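Pectate lyase (Erwinia chrysanthemi, PDB 1RU4) probably cleaves the galacturonan backbone of pectate by beta-elimination, leaving oligosaccharides with an unsaturated sugar at one end. Local coordinates at residues 91-97 with 121-127; 47-53 with 81-87; 109-113 with 131-136. One frame throughout, in Å; residues are numbered along the deposited sequence.

All three contacts join successive coils of one right-handed parallel beta-helix. Contacts 1 and 2 touch where Ala92 CB and the Phe94 ring meet Leu53, and strand 82-86 runs on in the chain to strand 92-95. Contacts 1 and 3 share the same two coils, strands 92-95 and 122-125 being followed by 110-112 and 132-134; the rings of Phe94 and Phe110 meet edge to face. Contacts 2 and 3 do not touch. Contact 2 is buried and almost wholly aliphatic. Contact 3, also buried, adds paired tyrosines on its outward side. Contact 1 is only partly buried, and salt bridges line its outer face.

Contact 1 (91-97 with 121-127)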
ATOM      1  N   ARG A  91      12.505   6.522 -11.915  1.00  5.94           N
ATOM      2  CA  ARG A  91      12.328   5.291 -11.143  1.00  5.55           C
ATOM      3  C   ARG A  91      13.650   4.554 -10.956  1.00  5.16           C
ATOM      4  O   ARG A  91      14.419   4.404 -11.906  1.00  6.28           O
ATOM      5  CB  ARG A  91      11.359   4.345 -11.862  1.00  7.71           C
ATOM      6  CG  ARG A  91      10.056   4.978 -12.328  1.00  8.78           C
ATOM      7  CD  ARG A  91       9.212   5.454 -11.166  1.00 10.43           C
ATOM      8  NE  ARG A  91       8.672   4.356 -10.369  1.00 12.37           N
ATOM      9  CZ  ARG A  91       7.973   4.528  -9.251  1.00 10.43           C
ATOM     10  NH1 ARG A  91       7.738   5.752  -8.801  1.00 11.06           N
ATOM     11  NH2 ARG A  91       7.496   3.482  -8.591  1.00 10.18           N
ATOM     12  N   ALA A  92      13.901   4.091  -9.733  1.00  5.82           N
ATOM     13  CA  ALA A  92      15.066   3.262  -9.437  1.00  4.98           C
ATOM     14  C   ALA A  92      14.559   1.913  -8.935  1.00  5.67           C
ATOM     15  O   ALA A  92      13.930   1.827  -7.875  1.00  5.68           O
ATOM     16  CB  ALA A  92      15.954   3.924  -8.384  1.00  5.43           C
ATOM     17  N   VAL A  93      14.820   0.869  -9.713  1.00  5.05           N
ATOM     18  CA  VAL A  93      14.342  -0.474  -9.393  1.00  5.95           C
ATOM     19  C   VAL A  93      15.455  -1.351  -8.827  1.00  6.10           C
ATOM     20  O   VAL A  93      16.471  -1.573  -9.484  1.00  7.17           O
ATOM     21  CB  VAL A  93      13.746  -1.163 -10.649  1.00  6.03           C
ATOM     22  CG1 VAL A  93      13.261  -2.567 -10.308  1.00  7.85           C
ATOM     23  CG2 VAL A  93      12.599  -0.333 -11.215  1.00  8.22           C
ATOM     24  N   PHE A  94      15.264  -1.823  -7.598  1.00  4.97           N
ATOM     25  CA  PHE A  94      16.209  -2.738  -6.960  1.00  5.66           C
ATOM     26  C   PHE A  94      15.736  -4.172  -7.169  1.00  5.86           C
ATOM     27  O   PHE A  94      14.715  -4.590  -6.615  1.00  5.52           O
ATOM     28  CB  PHE A  94      16.347  -2.422  -5.466  1.00  6.01           C
ATOM     29  CG  PHE A  94      17.058  -1.124  -5.189  1.00  6.62           C
ATOM     30  CD1 PHE A  94      16.437   0.094  -5.446  1.00  7.29           C
ATOM     31  CD2 PHE A  94      18.358  -1.122  -4.688  1.00  7.23           C
ATOM     32  CE1 PHE A  94      17.099   1.297  -5.213  1.00  6.75           C
ATOM     33  CE2 PHE A  94      19.030   0.077  -4.450  1.00  7.17           C
ATOM     34  CZ  PHE A  94      18.398   1.290  -4.714  1.00  8.16           C
ATOM     35  N   ASP A  95      16.476  -4.902  -8.001  1.00  4.75           N
ATOM     36  CA  ASP A  95      16.137  -6.270  -8.380  1.00  5.36           C
ATOM     37  C   ASP A  95      17.017  -7.255  -7.615  1.00  5.73           C
ATOM     38  O   ASP A  95      18.223  -7.328  -7.848  1.00  6.54           O
ATOM     39  CB  ASP A  95      16.346  -6.433  -9.893  1.00  5.45           C
ATOM     40  CG  ASP A  95      15.896  -7.785 -10.421  1.00  7.58           C
ATOM     41  OD1 ASP A  95      15.407  -8.626  -9.642  1.00  7.09           O
ATOM     42  OD2 ASP A  95      16.028  -7.999 -11.644  1.00 10.68           O
ATOM     43  N   PHE A  96      16.400  -8.018  -6.717  1.00  5.59           N
ATOM     44  CA  PHE A  96      17.130  -8.976  -5.891  1.00  5.31           C
ATOM     45  C   PHE A  96      17.347 -10.349  -6.528  1.00  5.66           C
ATOM     46  O   PHE A  96      17.857 -11.273  -5.890  1.00  5.72           O
ATOM     47  CB  PHE A  96      16.503  -9.061  -4.499  1.00  5.68           C
ATOM     48  CG  PHE A  96      16.745  -7.831  -3.665  1.00  5.26           C
ATOM     49  CD1 PHE A  96      15.949  -6.696  -3.820  1.00  4.75           C
ATOM     50  CD2 PHE A  96      17.804  -7.788  -2.759  1.00  5.33           C
ATOM     51  CE1 PHE A  96      16.207  -5.537  -3.088  1.00  5.01           C
ATOM     52  CE2 PHE A  96      18.070  -6.635  -2.025  1.00  5.07           C
ATOM     53  CZ  PHE A  96      17.271  -5.507  -2.190  1.00  5.09           C
ATOM     54  N   SER A  97      16.929 -10.469  -7.786  1.00  5.44           N
ATOM     55  CA  SER A  97      17.280 -11.595  -8.656  1.00  6.10           C
ATOM     56  C   SER A  97      16.853 -13.026  -8.317  1.00  6.77           C
ATOM     57  O   SER A  97      17.364 -13.973  -8.922  1.00  6.90           O
ATOM     58  CB  SER A  97      18.792 -11.581  -8.906  1.00  7.94           C
ATOM     59  OG  SER A  97      19.227 -10.311  -9.364  1.00  7.76           O
ATOM     60  N   GLY A 121      10.386   7.210  -5.153  1.00  4.39           N
ATOM     61  CA  GLY A 121      10.638   6.759  -6.515  1.00  5.37           C
ATOM     62  C   GLY A 121      11.466   5.493  -6.636  1.00  5.90           C
ATOM     63  O   GLY A 121      12.095   5.253  -7.669  1.00  7.25           O
ATOM     64  N   VAL A 122      11.431   4.669  -5.594  1.00  5.15           N
ATOM     65  CA  VAL A 122      12.212   3.435  -5.532  1.00  4.97           C
ATOM     66  C   VAL A 122      11.303   2.203  -5.541  1.00  3.89           C
ATOM     67  O   VAL A 122      10.202   2.233  -4.992  1.00  5.60           O
ATOM     68  CB  VAL A 122      13.083   3.425  -4.250  1.00  6.03           C
ATOM     69  CG1 VAL A 122      13.839   2.116  -4.114  1.00 10.68           C
ATOM     70  CG2 VAL A 122      14.051   4.606  -4.267  1.00  8.83           C
ATOM     71  N   GLU A 123      11.758   1.134  -6.194  1.00  2.69           N
ATOM     72  CA  GLU A 123      11.011  -0.123  -6.246  1.00  4.94           C
ATOM     73  C   GLU A 123      11.860  -1.300  -5.782  1.00  4.59           C
ATOM     74  O   GLU A 123      13.082  -1.287  -5.920  1.00  5.96           O
ATOM     75  CB  GLU A 123      10.518  -0.409  -7.670  1.00  6.14           C
ATOM     76  CG  GLU A 123       9.624   0.670  -8.269  1.00  8.59           C
ATOM     77  CD  GLU A 123       9.007   0.274  -9.606  1.00  9.21           C
ATOM     78  OE1 GLU A 123       9.283  -0.835 -10.113  1.00 10.19           O
ATOM     79  OE2 GLU A 123       8.233   1.084 -10.153  1.00 13.22           O
ATOM     80  N   VAL A 124      11.199  -2.312  -5.225  1.00  4.82           N
ATOM     81  CA  VAL A 124      11.860  -3.553  -4.822  1.00  4.29           C
ATOM     82  C   VAL A 124      11.151  -4.707  -5.522  1.00  4.59           C
ATOM     83  O   VAL A 124       9.922  -4.826  -5.455  1.00  5.34           O
ATOM     84  CB  VAL A 124      11.793  -3.789  -3.291  1.00  3.50           C
ATOM     85  CG1 VAL A 124      12.428  -5.135  -2.935  1.00  3.69           C
ATOM     86  CG2 VAL A 124      12.502  -2.669  -2.550  1.00  4.56           C
ATOM     87  N   THR A 125      11.928  -5.549  -6.194  1.00  3.25           N
ATOM     88  CA  THR A 125      11.376  -6.692  -6.911  1.00  4.93           C
ATOM     89  C   THR A 125      12.280  -7.918  -6.789  1.00  4.66           C
ATOM     90  O   THR A 125      13.492  -7.797  -6.602  1.00  4.87           O
ATOM     91  CB  THR A 125      11.126  -6.348  -8.411  1.00  5.35           C
ATOM     92  OG1 THR A 125      10.357  -7.390  -9.025  1.00  5.90           O
ATOM     93  CG2 THR A 125      12.442  -6.182  -9.167  1.00  5.17           C
ATOM     94  N   ARG A 126      11.658  -9.093  -6.862  1.00  3.31           N
ATOM     95  CA  ARG A 126      12.331 -10.391  -6.795  1.00  4.04           C
ATOM     96  C   ARG A 126      13.161 -10.644  -5.537  1.00  3.66           C
ATOM     97  O   ARG A 126      14.185 -11.331  -5.579  1.00  4.35           O
ATOM     98  CB  ARG A 126      13.154 -10.654  -8.067  1.00  4.18           C
ATOM     99  CG  ARG A 126      12.314 -10.614  -9.340  1.00  5.58           C
ATOM    100  CD  ARG A 126      12.937 -11.415 -10.473  1.00  5.47           C
ATOM    101  NE  ARG A 126      14.225 -10.883 -10.909  1.00  6.07           N
ATOM    102  CZ  ARG A 126      15.017 -11.482 -11.793  1.00  6.49           C
ATOM    103  NH1 ARG A 126      14.660 -12.638 -12.336  1.00  9.39           N
ATOM    104  NH2 ARG A 126      16.158 -10.911 -12.153  1.00  8.21           N
ATOM    105  N   ALA A 127      12.704 -10.092  -4.414  1.00  4.08           N
ATOM    106  CA  ALA A 127      13.323 -10.357  -3.117  1.00  4.51           C
ATOM    107  C   ALA A 127      13.025 -11.803  -2.717  1.00  5.68           C
ATOM    108  O   ALA A 127      12.002 -12.365  -3.118  1.00  5.83           O
ATOM    109  CB  ALA A 127      12.782  -9.395  -2.064  1.00  3.79           C
TER
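The guanidinium of Arg126 meets the carboxylate of Asp95 at its edge and carries Ser97 CA over one face; that of Arg91 has Glu123 OE2 at its edge and Gly121 over a face. Arg126 grips side-on, NE to Asp95 OD1 at 2.8 Å and NH2 to Asp95 OD2 at 3.0 Å, the two planes turned 43° apart. Asp95 OD1 gives NE its syn lone pair and also takes Ser97 N from above the carboxylate, an Asx turn that, with the two-nitrogen grip of Arg126, helps hold the carboxylate in place. Arg91 bends back at chi2 and chi3, which brings NH2 to the anti lone pair of Glu123 OE2 (3.0 Å); Glu123 OE1 is bonded to His147. Between the two salt bridges Val93 CG1 rests on Thr125 CG2 at 3.9 Å. On the opposite face Phe94 CE1 leans on Val122 CG1 at 3.5 Å, and Phe96 CE1 on Val124 CG1 at 3.8 Å, while the edge of the Phe96 ring faces Thr125 O. Five backbone bonds, from Ala92 N to Phe96 N, zip the strands together. In-register parallel pairing of this kind, apolar inside and charged outside, is the coil-to-coil stacking of a right-handed parallel beta-helix.

Contact 2 (47-53 with 81-87)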
ATOM      1  N   PRO A  47      22.168  12.195   8.513  1.00  7.97           N
ATOM      2  CA  PRO A  47      20.832  12.797   8.616  1.00  8.86           C
ATOM      3  C   PRO A  47      20.681  14.094   7.826  1.00  9.24           C
ATOM      4  O   PRO A  47      21.539  14.979   7.893  1.00 11.24           O
ATOM      5  CB  PRO A  47      20.687  13.036  10.117  1.00  8.85           C
ATOM      6  CG  PRO A  47      21.425  11.883  10.698  1.00 10.01           C
ATOM      7  CD  PRO A  47      22.677  11.838   9.851  1.00  8.91           C
ATOM      8  N   GLY A  48      19.602  14.178   7.052  1.00  8.74           N
ATOM      9  CA  GLY A  48      19.334  15.360   6.251  1.00  8.54           C
ATOM     10  C   GLY A  48      19.958  15.345   4.867  1.00  9.46           C
ATOM     11  O   GLY A  48      19.706  16.243   4.062  1.00 11.40           O
ATOM     12  N   GLU A  49      20.781  14.337   4.594  1.00  8.01           N
ATOM     13  CA  GLU A  49      21.449  14.215   3.304  1.00  7.68           C
ATOM     14  C   GLU A  49      20.695  13.272   2.369  1.00  7.62           C
ATOM     15  O   GLU A  49      19.783  12.561   2.798  1.00  7.81           O
ATOM     16  CB  GLU A  49      22.901  13.774   3.497  1.00  9.71           C
ATOM     17  CG  GLU A  49      23.698  14.752   4.361  1.00 10.35           C
ATOM     18  CD  GLU A  49      25.148  14.357   4.569  1.00 11.66           C
ATOM     19  OE1 GLU A  49      25.947  15.246   4.935  1.00 13.17           O
ATOM     20  OE2 GLU A  49      25.495  13.172   4.385  1.00  9.34           O
ATOM     21  N   LEU A  50      21.090  13.264   1.099  1.00  7.42           N
ATOM     22  CA  LEU A  50      20.364  12.523   0.073  1.00  6.85           C
ATOM     23  C   LEU A  50      21.215  11.613  -0.804  1.00  7.35           C
ATOM     24  O   LEU A  50      22.213  12.041  -1.390  1.00  7.66           O
ATOM     25  CB  LEU A  50      19.600  13.513  -0.818  1.00  6.91           C
ATOM     26  CG  LEU A  50      19.072  13.085  -2.195  1.00  7.02           C
ATOM     27  CD1 LEU A  50      17.943  12.072  -2.067  1.00  6.85           C
ATOM     28  CD2 LEU A  50      18.588  14.314  -2.946  1.00  7.71           C
ATOM     29  N   ILE A  51      20.796  10.354  -0.899  1.00  7.01           N
ATOM     30  CA  ILE A  51      21.396   9.417  -1.839  1.00  6.56           C
ATOM     31  C   ILE A  51      20.546   9.531  -3.105  1.00  8.00           C
ATOM     32  O   ILE A  51      19.402   9.064  -3.148  1.00  7.31           O
ATOM     33  CB  ILE A  51      21.357   7.961  -1.303  1.00  5.11           C
ATOM     34  CG1 ILE A  51      22.171   7.854  -0.009  1.00  7.16           C
ATOM     35  CG2 ILE A  51      21.903   6.995  -2.353  1.00  7.26           C
ATOM     36  CD1 ILE A  51      22.184   6.467   0.597  1.00  7.66           C
ATOM     37  N   LEU A  52      21.081  10.225  -4.104  1.00  7.43           N
ATOM     38  CA  LEU A  52      20.362  10.462  -5.349  1.00  6.68           C
ATOM     39  C   LEU A  52      20.701   9.395  -6.385  1.00  5.50           C
ATOM     40  O   LEU A  52      21.839   9.297  -6.852  1.00  6.82           O
ATOM     41  CB  LEU A  52      20.685  11.853  -5.892  1.00  7.81           C
ATOM     42  CG  LEU A  52      19.827  12.347  -7.057  1.00  6.93           C
ATOM     43  CD1 LEU A  52      18.384  12.506  -6.606  1.00  8.43           C
ATOM     44  CD2 LEU A  52      20.373  13.669  -7.573  1.00  9.12           C
ATOM     45  N   LEU A  53      19.695   8.601  -6.731  1.00  5.63           N
ATOM     46  CA  LEU A  53      19.858   7.485  -7.651  1.00  4.90           C
ATOM     47  C   LEU A  53      19.561   7.845  -9.102  1.00  5.97           C
ATOM     48  O   LEU A  53      18.510   8.402  -9.413  1.00  5.63           O
ATOM     49  CB  LEU A  53      18.930   6.342  -7.230  1.00  6.79           C
ATOM     50  CG  LEU A  53      19.043   5.857  -5.781  1.00  5.94           C
ATOM     51  CD1 LEU A  53      17.841   5.000  -5.420  1.00  5.66           C
ATOM     52  CD2 LEU A  53      20.335   5.080  -5.588  1.00  8.20           C
ATOM     53  N   PRO A  81      15.638  13.653   7.856  1.00  9.56           N
ATOM     54  CA  PRO A  81      15.608  12.238   7.470  1.00  8.99           C
ATOM     55  C   PRO A  81      16.772  11.906   6.546  1.00  8.53           C
ATOM     56  O   PRO A  81      17.418  12.807   6.007  1.00  8.95           O
ATOM     57  CB  PRO A  81      14.283  12.118   6.707  1.00 10.80           C
ATOM     58  CG  PRO A  81      13.476  13.306   7.170  1.00 14.41           C
ATOM     59  CD  PRO A  81      14.513  14.380   7.246  1.00 11.07           C
ATOM     60  N   ILE A  82      17.069  10.617   6.403  1.00  7.44           N
ATOM     61  CA  ILE A  82      18.039  10.182   5.404  1.00  7.63           C
ATOM     62  C   ILE A  82      17.219   9.881   4.155  1.00  7.61           C
ATOM     63  O   ILE A  82      16.367   8.990   4.159  1.00  8.11           O
ATOM     64  CB  ILE A  82      18.808   8.915   5.830  1.00  7.58           C
ATOM     65  CG1 ILE A  82      19.620   9.191   7.098  1.00  9.73           C
ATOM     66  CG2 ILE A  82      19.737   8.474   4.705  1.00  9.03           C
ATOM     67  CD1 ILE A  82      20.325   7.968   7.652  1.00 11.02           C
ATOM     68  N   TYR A  83      17.444  10.669   3.111  1.00  6.85           N
ATOM     69  CA  TYR A  83      16.699  10.539   1.862  1.00  7.02           C
ATOM     70  C   TYR A  83      17.350   9.584   0.865  1.00  7.27           C
ATOM     71  O   TYR A  83      18.563   9.604   0.673  1.00  7.36           O
ATOM     72  CB  TYR A  83      16.553  11.907   1.190  1.00  6.76           C
ATOM     73  CG  TYR A  83      15.797  12.950   1.981  1.00  7.92           C
ATOM     74  CD1 TYR A  83      16.478  13.916   2.724  1.00  9.80           C
ATOM     75  CD2 TYR A  83      14.404  13.020   1.929  1.00  7.65           C
ATOM     76  CE1 TYR A  83      15.788  14.932   3.389  1.00 10.62           C
ATOM     77  CE2 TYR A  83      13.706  14.029   2.589  1.00  9.51           C
ATOM     78  CZ  TYR A  83      14.404  14.982   3.314  1.00 11.13           C
ATOM     79  OH  TYR A  83      13.717  15.994   3.948  1.00 15.24           O
ATOM     80  N   VAL A  84      16.526   8.757   0.226  1.00  5.74           N
ATOM     81  CA  VAL A  84      16.975   7.860  -0.837  1.00  5.71           C
ATOM     82  C   VAL A  84      15.949   8.039  -1.953  1.00  6.25           C
ATOM     83  O   VAL A  84      14.777   7.700  -1.780  1.00  5.88           O
ATOM     84  CB  VAL A  84      16.994   6.377  -0.376  1.00  5.64           C
ATOM     85  CG1 VAL A  84      17.443   5.469  -1.517  1.00  6.73           C
ATOM     86  CG2 VAL A  84      17.917   6.203   0.822  1.00  7.50           C
ATOM     87  N   ALA A  85      16.375   8.595  -3.083  1.00  5.70           N
ATOM     88  CA  ALA A  85      15.428   8.902  -4.151  1.00  5.67           C
ATOM     89  C   ALA A  85      15.986   8.848  -5.566  1.00  5.93           C
ATOM     90  O   ALA A  85      17.152   9.168  -5.805  1.00  6.52           O
ATOM     91  CB  ALA A  85      14.789  10.267  -3.899  1.00  7.10           C
ATOM     92  N   ALA A  86      15.134   8.435  -6.502  1.00  5.72           N
ATOM     93  CA  ALA A  86      15.483   8.444  -7.917  1.00  5.69           C
ATOM     94  C   ALA A  86      15.398   9.888  -8.407  1.00  6.33           C
ATOM     95  O   ALA A  86      14.445  10.603  -8.094  1.00  5.73           O
ATOM     96  CB  ALA A  86      14.530   7.553  -8.701  1.00  6.95           C
ATOM     97  N   ALA A  87      16.403  10.307  -9.169  1.00  5.29           N
ATOM     98  CA  ALA A  87      16.488  11.680  -9.666  1.00  4.86           C
ATOM     99  C   ALA A  87      15.424  12.050 -10.692  1.00  4.34           C
ATOM    100  O   ALA A  87      14.910  11.189 -11.406  1.00  4.94           O
ATOM    101  CB  ALA A  87      17.872  11.934 -10.247  1.00  5.68           C
TER
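Strands 50-53 and 82-86 run parallel with their axes 4.6 Å apart and only 9° between their directions, tied by a ladder of backbone bonds from Tyr83 N on Glu49 O to Ala87 N on Leu53 O. An extra rung precedes the strands: Gly48 N reaches Pro81 O at 2.8 Å, from well above the plane of that carbonyl. Leu50, Leu52, Tyr83 and Ala85 share one face. Leu50 sends CG anti to its backbone nitrogen (chi1 163°), which swings CD1 across to the next strand, where it sits on Tyr83 CB at 3.5 Å with the two side chains at about a right angle. The same methyl reaches Ala85 CB at 4.1 Å, so one leucine branch bridges the tyrosine and the small alanine. Leu52, two residues on, does the same, its CD1 lying 3.7 Å from Ala87 CB. The Tyr83 ring turns its edge to Glu49 O, with CD1 3.6 Å from that oxygen. On the other face Leu53 CD1 meets Val84 CG1 at 4.0 Å, and Ile51 CD1 stands a looser 4.3 Å from Val84 CG2. This face is entirely aliphatic. Glu49 starts out away from strand 82-86, and its OE2 is hydrogen-bonded to Tyr17 OH. Strand 16-19 flanks 50-53 on its far edge, pairing with the backbone of Leu50 and Leu52, and strand 117-120 lies beyond 82-86, so the pair sits among the first coils of the beta-helix. Tyr83 and Ala85 touch Ile11, whereas Phe38, Ala41 and Met42 of helix 38-44 pack on Ile51, and Phe38 also on Leu53.

Contact 3 (109-113 with 131-136); sequences GFYVT and GAYVIG
Tyr111 and Tyr133 stand side by side on neighbouring rungs of the right-handed parallel beta-helix, pointing the same way, with Tyr111 CE2 3.9 Å from Tyr133 CD2. The parallel register pairs the two residues and puts both on one face of the sheet; each has CG anti to the backbone nitrogen (chi1 -176° for Tyr111), and this shared torsion lets the side chains run alongside each other. Tyr111 also turns its ring edge to Tyr133 O, CD2 lying 3.5 Å from that oxygen. Thr113 CG2 sits over the centre of the Tyr111 ring, 3.5 Å above its plane. Ile135 CD1 lies beside Thr113 CG2, above the hydroxyl end of Tyr111: it is 3.6 Å from Tyr111 OH and 3.7 Å from Thr113 CG2. The chi1 of Ile135, 68°, places CG1 between the backbone nitrogen and the carbonyl carbon, a cramped setting that brings the branch across to Thr113. Tyr108 stacks on the Tyr133 ring, and Asn158 holds the Tyr133 hydroxyl.

The opposite face carries Phe110, Ala132, Val112 and Val134. Small Ala132 faces Phe110, whose CB lies 4.2 Å from Ala132 CB while its ring leads away from strand 132-134 to Phe94, Val122 and Val124. Next along, Val112 and Val134 fit CB against CG1 at 4.2 Å. Gly131 O accepts Phe110 N, and the ladder ends in a fork: Val112 O takes Ile135 N and Gly136 N, each at 3.0 Å, from opposite faces of its carbonyl plane.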
ATOM      1  N   GLY A 109      14.030  -7.737   0.856  1.00  4.00           N
ATOM      2  CA  GLY A 109      14.751  -6.875  -0.063  1.00  3.69           C
ATOM      3  C   GLY A 109      15.377  -5.771   0.772  1.00  4.76           C
ATOM      4  O   GLY A 109      16.597  -5.738   0.973  1.00  5.43           O
ATOM      5  N   PHE A 110      14.530  -4.874   1.273  1.00  4.77           N
ATOM      6  CA  PHE A 110      14.955  -3.806   2.181  1.00  5.60           C
ATOM      7  C   PHE A 110      14.546  -4.173   3.609  1.00  5.67           C
ATOM      8  O   PHE A 110      13.363  -4.345   3.892  1.00  8.18           O
ATOM      9  CB  PHE A 110      14.282  -2.472   1.822  1.00  5.91           C
ATOM     10  CG  PHE A 110      14.809  -1.815   0.570  1.00  5.36           C
ATOM     11  CD1 PHE A 110      15.778  -2.424  -0.224  1.00  5.26           C
ATOM     12  CD2 PHE A 110      14.322  -0.567   0.189  1.00  7.22           C
ATOM     13  CE1 PHE A 110      16.251  -1.798  -1.378  1.00  4.93           C
ATOM     14  CE2 PHE A 110      14.788   0.068  -0.961  1.00  7.45           C
ATOM     15  CZ  PHE A 110      15.755  -0.548  -1.747  1.00  5.55           C
ATOM     16  N   TYR A 111      15.522  -4.302   4.503  1.00  5.53           N
ATOM     17  CA  TYR A 111      15.242  -4.566   5.913  1.00  5.71           C
ATOM     18  C   TYR A 111      15.501  -3.256   6.655  1.00  5.77           C
ATOM     19  O   TYR A 111      16.650  -2.870   6.870  1.00  6.28           O
ATOM     20  CB  TYR A 111      16.157  -5.682   6.432  1.00  5.85           C
ATOM     21  CG  TYR A 111      15.913  -6.133   7.863  1.00  7.30           C
ATOM     22  CD1 TYR A 111      16.959  -6.648   8.628  1.00  9.27           C
ATOM     23  CD2 TYR A 111      14.642  -6.076   8.442  1.00  7.83           C
ATOM     24  CE1 TYR A 111      16.751  -7.100   9.928  1.00 10.26           C
ATOM     25  CE2 TYR A 111      14.424  -6.528   9.751  1.00  9.34           C
ATOM     26  CZ  TYR A 111      15.486  -7.040  10.483  1.00  9.97           C
ATOM     27  OH  TYR A 111      15.292  -7.493  11.771  1.00 11.94           O
ATOM     28  N   VAL A 112      14.425  -2.551   6.992  1.00  5.67           N
ATOM     29  CA  VAL A 112      14.539  -1.236   7.620  1.00  6.24           C
ATOM     30  C   VAL A 112      14.396  -1.312   9.137  1.00  6.74           C
ATOM     31  O   VAL A 112      13.288  -1.401   9.666  1.00  6.75           O
ATOM     32  CB  VAL A 112      13.493  -0.248   7.033  1.00  7.08           C
ATOM     33  CG1 VAL A 112      13.701   1.153   7.596  1.00  8.14           C
ATOM     34  CG2 VAL A 112      13.588  -0.222   5.511  1.00  7.67           C
ATOM     35  N   THR A 113      15.532  -1.291   9.831  1.00  6.26           N
ATOM     36  CA  THR A 113      15.545  -1.361  11.291  1.00  7.32           C
ATOM     37  C   THR A 113      15.753   0.013  11.917  1.00  7.30           C
ATOM     38  O   THR A 113      15.427   0.226  13.089  1.00  8.55           O
ATOM     39  CB  THR A 113      16.648  -2.312  11.802  1.00  8.66           C
ATOM     40  OG1 THR A 113      17.937  -1.791  11.451  1.00  9.78           O
ATOM     41  CG2 THR A 113      16.485  -3.690  11.191  1.00  9.03           C
ATOM     42  N   GLY A 131       9.343  -7.845   0.235  1.00  3.49           N
ATOM     43  CA  GLY A 131      10.041  -6.810  -0.511  1.00  4.20           C
ATOM     44  C   GLY A 131      10.727  -5.853   0.442  1.00  4.01           C
ATOM     45  O   GLY A 131      11.931  -5.603   0.342  1.00  4.75           O
ATOM     46  N   ALA A 132       9.949  -5.324   1.380  1.00  4.32           N
ATOM     47  CA  ALA A 132      10.467  -4.459   2.427  1.00  5.31           C
ATOM     48  C   ALA A 132       9.866  -4.921   3.749  1.00  5.59           C
ATOM     49  O   ALA A 132       8.677  -5.221   3.823  1.00  6.01           O
ATOM     50  CB  ALA A 132      10.093  -3.006   2.154  1.00  5.87           C
ATOM     51  N   TYR A 133      10.708  -5.026   4.771  1.00  6.03           N
ATOM     52  CA  TYR A 133      10.272  -5.436   6.102  1.00  6.00           C
ATOM     53  C   TYR A 133      10.729  -4.342   7.060  1.00  5.87           C
ATOM     54  O   TYR A 133      11.930  -4.128   7.254  1.00  5.28           O
ATOM     55  CB  TYR A 133      10.895  -6.785   6.473  1.00  6.04           C
ATOM     56  CG  TYR A 133      10.239  -7.481   7.648  1.00  6.56           C
ATOM     57  CD1 TYR A 133       9.201  -8.391   7.450  1.00  6.52           C
ATOM     58  CD2 TYR A 133      10.672  -7.254   8.954  1.00  8.12           C
ATOM     59  CE1 TYR A 133       8.613  -9.060   8.519  1.00  7.92           C
ATOM     60  CE2 TYR A 133      10.088  -7.918  10.034  1.00  9.65           C
ATOM     61  CZ  TYR A 133       9.061  -8.820   9.806  1.00  7.63           C
ATOM     62  OH  TYR A 133       8.489  -9.493  10.866  1.00  9.58           O
ATOM     63  N   VAL A 134       9.759  -3.655   7.654  1.00  6.12           N
ATOM     64  CA  VAL A 134      10.038  -2.476   8.465  1.00  5.11           C
ATOM     65  C   VAL A 134       9.764  -2.666   9.953  1.00  6.59           C
ATOM     66  O   VAL A 134       8.615  -2.853  10.358  1.00  6.71           O
ATOM     67  CB  VAL A 134       9.204  -1.273   7.961  1.00  6.29           C
ATOM     68  CG1 VAL A 134       9.603   0.001   8.688  1.00  6.73           C
ATOM     69  CG2 VAL A 134       9.361  -1.117   6.454  1.00  5.62           C
ATOM     70  N   ILE A 135      10.820  -2.606  10.764  1.00  5.63           N
ATOM     71  CA  ILE A 135      10.663  -2.666  12.218  1.00  6.33           C
ATOM     72  C   ILE A 135      11.075  -1.345  12.868  1.00  7.51           C
ATOM     73  O   ILE A 135      10.868  -1.142  14.067  1.00  8.17           O
ATOM     74  CB  ILE A 135      11.437  -3.853  12.863  1.00  7.58           C
ATOM     75  CG1 ILE A 135      12.950  -3.655  12.756  1.00  6.20           C
ATOM     76  CG2 ILE A 135      11.018  -5.167  12.215  1.00  7.94           C
ATOM     77  CD1 ILE A 135      13.752  -4.718  13.494  1.00  8.28           C
ATOM     78  N   GLY A 136      11.657  -0.457  12.063  1.00  6.36           N
ATOM     79  CA  GLY A 136      12.021   0.870  12.527  1.00  7.63           C
ATOM     80  C   GLY A 136      10.819   1.800  12.551  1.00  7.52           C
ATOM     81  O   GLY A 136       9.712   1.404  12.181  1.00  7.77           O
TER